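Local coordinates for toxin protein (Yersinia entomophaga, PDB 6AQK) that probably acts as a toxin by ADP-ribosylation, as an ADP-ribosyltransferase carried at the C-terminal end of an RHS protein, at residues A[201-206]-A[217-222]. Sequence-based numbering, arbitrary orientation.
Sequences LPEGRS and SHRYII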
loop_
_atom_site.group_PDB
_atom_site.type_symbol
_atom_site.label_atom_id
_atom_site.label_comp_id
_atom_site.label_asym_id
_atom_site.label_seq_id
_atom_site.Cartn_x
_atom_site.Cartn_y
_atom_site.Cartn_z
ATOM N N LEU A 201 1.447 -18.736 8.267
ATOM C CA LEU A 201 0.720 -19.865 7.696
ATOM C C LEU A 201 1.721 -20.766 7.013
ATOM O O LEU A 201 2.254 -20.462 5.907
ATOM C CB LEU A 201 -0.364 -19.379 6.718
ATOM C CG LEU A 201 -1.615 -18.638 7.252
ATOM C CD1 LEU A 201 -2.414 -18.078 6.081
ATOM C CD2 LEU A 201 -2.509 -19.470 8.166
ATOM N N PRO A 202 1.989 -21.929 7.608
ATOM C CA PRO A 202 2.789 -22.913 6.831
ATOM C C PRO A 202 2.255 -23.259 5.419
ATOM O O PRO A 202 1.111 -23.021 5.083
ATOM C CB PRO A 202 2.772 -24.186 7.730
ATOM C CG PRO A 202 2.371 -23.709 9.089
ATOM C CD PRO A 202 1.523 -22.461 8.892
ATOM N N GLU A 203 3.109 -23.808 4.594
ATOM C CA GLU A 203 2.718 -24.406 3.307
ATOM C C GLU A 203 1.496 -25.286 3.406
ATOM O O GLU A 203 1.339 -26.024 4.362
ATOM C CB GLU A 203 3.858 -25.271 2.754
ATOM C CG GLU A 203 5.057 -24.510 2.225
ATOM C CD GLU A 203 4.761 -23.717 0.971
ATOM O OE1 GLU A 203 3.745 -23.990 0.285
ATOM O OE2 GLU A 203 5.552 -22.802 0.679
ATOM N N GLY A 204 0.591 -25.162 2.461
ATOM C CA GLY A 204 -0.675 -25.901 2.550
ATOM C C GLY A 204 -1.750 -25.350 3.459
ATOM O O GLY A 204 -2.896 -25.754 3.317
ATOM N N ARG A 205 -1.432 -24.417 4.358
ATOM C CA ARG A 205 -2.409 -23.858 5.302
ATOM C C ARG A 205 -3.019 -22.588 4.693
ATOM O O ARG A 205 -2.352 -21.927 3.874
ATOM C CB ARG A 205 -1.747 -23.515 6.624
ATOM C CG ARG A 205 -1.139 -24.717 7.354
ATOM C CD ARG A 205 -2.176 -25.791 7.715
ATOM N NE ARG A 205 -3.240 -25.269 8.549
ATOM C CZ ARG A 205 -3.189 -25.056 9.854
ATOM N NH1 ARG A 205 -2.104 -25.343 10.556
ATOM N NH2 ARG A 205 -4.265 -24.545 10.470
ATOM N N SER A 206 -4.260 -22.288 5.073
ATOM C CA SER A 206 -5.016 -21.137 4.521
ATOM C C SER A 206 -5.516 -20.245 5.638
ATOM O O SER A 206 -5.899 -20.715 6.723
ATOM C CB SER A 206 -6.225 -21.603 3.725
ATOM O OG SER A 206 -5.878 -22.530 2.717
ATOM N N SER A 217 -1.590 -19.650 -1.075
ATOM C CA SER A 217 -0.347 -19.004 -1.379
ATOM C C SER A 217 0.161 -17.981 -0.364
ATOM O O SER A 217 1.335 -17.659 -0.396
ATOM C CB SER A 217 -0.458 -18.346 -2.738
ATOM O OG SER A 217 -1.007 -19.197 -3.686
ATOM N N HIS A 218 -0.683 -17.495 0.578
ATOM C CA HIS A 218 -0.205 -16.525 1.568
ATOM C C HIS A 218 0.561 -17.265 2.689
ATOM O O HIS A 218 0.038 -18.144 3.344
ATOM C CB HIS A 218 -1.399 -15.756 2.194
ATOM C CG HIS A 218 -2.388 -15.256 1.197
ATOM N ND1 HIS A 218 -2.003 -14.603 0.047
ATOM C CD2 HIS A 218 -3.746 -15.314 1.161
ATOM C CE1 HIS A 218 -3.073 -14.291 -0.659
ATOM N NE2 HIS A 218 -4.147 -14.725 -0.014
ATOM N N ARG A 219 1.771 -16.857 2.962
ATOM C CA ARG A 219 2.481 -17.294 4.172
ATOM C C ARG A 219 2.247 -16.364 5.354
ATOM O O ARG A 219 2.473 -16.757 6.498
ATOM C CB ARG A 219 4.010 -17.491 3.878
ATOM C CG ARG A 219 4.302 -18.373 2.645
ATOM C CD ARG A 219 4.189 -19.879 2.965
ATOM N NE ARG A 219 2.871 -20.409 3.329
ATOM C CZ ARG A 219 1.907 -20.754 2.455
ATOM N NH1 ARG A 219 0.745 -21.196 2.901
ATOM N NH2 ARG A 219 2.055 -20.621 1.131
ATOM N N TYR A 220 1.878 -15.108 5.108
ATOM C CA TYR A 220 1.717 -14.114 6.165
ATOM C C TYR A 220 0.427 -13.299 5.946
ATOM O O TYR A 220 0.120 -12.898 4.823
ATOM C CB TYR A 220 2.890 -13.113 6.214
ATOM C CG TYR A 220 4.132 -13.852 6.514
ATOM C CD1 TYR A 220 4.405 -14.222 7.813
ATOM C CD2 TYR A 220 4.952 -14.314 5.497
ATOM C CE1 TYR A 220 5.511 -14.989 8.117
ATOM C CE2 TYR A 220 6.077 -15.116 5.767
ATOM C CZ TYR A 220 6.329 -15.449 7.104
ATOM O OH TYR A 220 7.406 -16.239 7.492
ATOM N N ILE A 221 -0.312 -13.128 7.034
ATOM C CA ILE A 221 -1.489 -12.288 7.096
ATOM C C ILE A 221 -1.276 -11.138 8.054
ATOM O O ILE A 221 -0.896 -11.321 9.229
ATOM C CB ILE A 221 -2.753 -13.060 7.529
ATOM C CG1 ILE A 221 -2.905 -14.382 6.714
ATOM C CG2 ILE A 221 -3.986 -12.139 7.404
ATOM C CD1 ILE A 221 -3.145 -14.253 5.195
ATOM N N ILE A 222 -1.491 -9.946 7.542
ATOM C CA ILE A 222 -1.497 -8.752 8.387
ATOM C C ILE A 222 -2.946 -8.331 8.564
ATOM O O ILE A 222 -3.581 -7.952 7.641
ATOM C CB ILE A 222 -0.677 -7.613 7.796
ATOM C CG1 ILE A 222 0.739 -8.087 7.423
ATOM C CG2 ILE A 222 -0.684 -6.466 8.769
ATOM C CD1 ILE A 222 1.482 -7.042 6.601
HETATM O O HOH W 1 -2.216 -19.578 2.596
#
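Arg219 curls its side chain back so that its guanidinium edge meets the Leu201 carbonyl end-on, beside the type II beta turn from Pro202 to Arg205. The turn follows strand 192-200, and Arg219 stands just before strand 220-226, its antiparallel neighbour in the mixed sheet. Leu201 N bonds to Arg219 O at 2.8 Å, approaching from above the carbonyl plane. In return, Arg219 NE gives a nearly straight bond (171°) of 2.7 Å to Leu201 O. The oxygen lies in the guanidinium plane, and NE sits nearly along the C=O axis. Bends at chi2 (-80°) and chi3 (66°) bring the arginine to this position. NH1 adds a weak bond of 2.9 Å to Pro202 O, the same oxygen that accepts the turn's own bond from Arg205 N. Glu203 CA lies over one face of the guanidinium, offset toward its rim. The Glu203 side chain crosses that of Arg219 at about a right angle. Its OE1 forms a long salt bridge of 3.9 Å with Arg219 NH2, through charge alone, because the oxygen is well out of the guanidinium plane. NH2 also bonds to Thr216 O, which ties the group to its own loop. Beside these polar bonds, buried Leu201 crosses Ile221 obliquely, with CD1 3.8 Å from Ile221 CG1. One water bridges the two loops, hydrogen-bonded to Arg205 O and, at 2.8 Å, to His218 O.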